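Local coordinates for transaminase (Bacillus megaterium, PDB 5G0A), which probably transfers amino groups between amines and carbonyl compounds with S selectivity, using pyridoxal-5'-phosphate as cofactor, at residues 219-222 with 223-226. Residues are numbered along the deposited sequence; the frame is centred on the assembly and turned at random.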
loop_
_atom_site.group_PDB
_atom_site.type_symbol
_atom_site.label_atom_id
_atom_site.label_comp_id
_atom_site.label_asym_id
_atom_site.label_seq_id
_atom_site.Cartn_x
_atom_site.Cartn_y
_atom_site.Cartn_z
ATOM N N THR B 219 19.968 -4.201 11.074
ATOM C CA THR B 219 19.646 -3.538 9.798
ATOM C C THR B 219 19.972 -4.469 8.622
ATOM O O THR B 219 19.176 -4.650 7.700
ATOM C CB THR B 219 20.414 -2.196 9.638
ATOM O OG1 THR B 219 20.160 -1.355 10.768
ATOM C CG2 THR B 219 19.992 -1.456 8.363
ATOM N N ARG B 220 21.145 -5.085 8.667
ATOM C CA ARG B 220 21.564 -5.989 7.592
ATOM C C ARG B 220 20.615 -7.194 7.514
ATOM O O ARG B 220 20.226 -7.595 6.431
ATOM C CB ARG B 220 22.992 -6.467 7.848
ATOM C CG ARG B 220 23.511 -7.460 6.815
ATOM C CD ARG B 220 24.885 -8.011 7.187
ATOM N NE ARG B 220 25.006 -8.394 8.595
ATOM C CZ ARG B 220 24.659 -9.575 9.112
ATOM N NH1 ARG B 220 24.132 -10.532 8.355
ATOM N NH2 ARG B 220 24.827 -9.793 10.411
ATOM N N ARG B 221 20.260 -7.747 8.672
ATOM C CA ARG B 221 19.320 -8.881 8.748
ATOM C C ARG B 221 17.978 -8.557 8.104
ATOM O O ARG B 221 17.399 -9.392 7.406
ATOM C CB ARG B 221 19.112 -9.313 10.208
ATOM C CG ARG B 221 20.257 -10.100 10.819
ATOM C CD ARG B 221 20.006 -11.605 10.713
ATOM N NE ARG B 221 18.934 -12.064 11.599
ATOM C CZ ARG B 221 19.084 -12.867 12.659
ATOM N NH1 ARG B 221 20.278 -13.330 13.018
ATOM N NH2 ARG B 221 18.017 -13.217 13.364
ATOM N N MET B 222 17.479 -7.340 8.355
ATOM C CA MET B 222 16.216 -6.906 7.780
ATOM C C MET B 222 16.326 -6.825 6.269
ATOM O O MET B 222 15.436 -7.252 5.553
ATOM C CB MET B 222 15.805 -5.533 8.334
ATOM C CG MET B 222 15.311 -5.540 9.772
ATOM S SD MET B 222 15.142 -3.827 10.351
ATOM C CE MET B 222 14.175 -3.195 9.009
ATOM N N ILE B 223 17.438 -6.272 5.768
ATOM C CA ILE B 223 17.636 -6.212 4.327
ATOM C C ILE B 223 17.742 -7.603 3.696
ATOM O O ILE B 223 17.228 -7.829 2.609
ATOM C CB ILE B 223 18.859 -5.334 3.955
ATOM C CG1 ILE B 223 18.574 -3.897 4.429
ATOM C CG2 ILE B 223 19.154 -5.380 2.456
ATOM C CD1 ILE B 223 19.815 -3.012 4.446
ATOM N N GLU B 224 18.468 -8.497 4.352
ATOM C CA GLU B 224 18.562 -9.885 3.882
ATOM C C GLU B 224 17.184 -10.535 3.818
ATOM O O GLU B 224 16.832 -11.173 2.823
ATOM C CB GLU B 224 19.460 -10.700 4.814
ATOM C CG GLU B 224 20.928 -10.362 4.661
ATOM C CD GLU B 224 21.768 -11.086 5.690
ATOM O OE1 GLU B 224 21.192 -11.631 6.662
ATOM O OE2 GLU B 224 22.983 -11.114 5.508
ATOM N N ASN B 225 16.399 -10.345 4.871
ATOM C CA ASN B 225 15.068 -10.955 4.958
ATOM C C ASN B 225 14.119 -10.490 3.866
ATOM O O ASN B 225 13.445 -11.283 3.244
ATOM C CB ASN B 225 14.471 -10.690 6.336
ATOM C CG ASN B 225 13.195 -11.483 6.582
ATOM O OD1 ASN B 225 12.104 -11.060 6.207
ATOM N ND2 ASN B 225 13.336 -12.659 7.199
ATOM N N TYR B 226 14.069 -9.176 3.633
ATOM C CA TYR B 226 13.228 -8.613 2.592
ATOM C C TYR B 226 13.794 -8.813 1.191
ATOM O O TYR B 226 13.075 -8.650 0.194
ATOM C CB TYR B 226 12.930 -7.132 2.890
ATOM C CG TYR B 226 11.782 -6.984 3.877
ATOM C CD1 TYR B 226 12.011 -7.045 5.248
ATOM C CD2 TYR B 226 10.473 -6.811 3.427
ATOM C CE1 TYR B 226 10.969 -6.927 6.149
ATOM C CE2 TYR B 226 9.421 -6.724 4.316
ATOM C CZ TYR B 226 9.676 -6.755 5.668
ATOM O OH TYR B 226 8.638 -6.636 6.567
#
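Arg220 and Glu224, one helical turn apart, lie side by side and are joined by a salt bridge in which Arg220 NH1 stands 3.1 Å from Glu224 OE2. The bond is bent, with an N-H...O angle of 145°. OE2 sits at the guanidinium edge, in its plane; NH1 lies above the carboxylate plane, and the two planes are 72° apart: a one-pronged grip rather than a two-pronged, coplanar pairing. The Arg220 chain runs outward alongside Glu224, and its bend at chi3 (44°) swings NH1 round toward Glu224, whose extended side chain reaches back along the helix to meet it. Arg220 NE is held by a second carboxylate, Glu212. An alanine in place of Glu224 would probably leave NH1 without this charged mate and the guanidinium less firmly fixed in rotation, with Glu212 still holding NE.

Beneath the pair, Glu224 N donates to Arg220 O at 2.9 Å. A further i to i+4 bond, Tyr226 N to Met222 O at 3.0 Å, lies at the helix end. That same carbonyl oxygen approaches the Tyr226 ring edge, 3.4 Å from CD1. On the inward face, Thr219 CG2 and Ile223 CD1 come within 4.2 Å, and both residues pack on Met258 and Val142. Arg221 instead bridges to Glu145 of the second subunit, and Arg160 of that subunit makes a cation-pi contact with Tyr226. An i to i+4 salt bridge over alpha-helical bonding thus marks helix 214-226, which packs on the central sheet of this class-III aminotransferase fold and meets the neighbouring subunit.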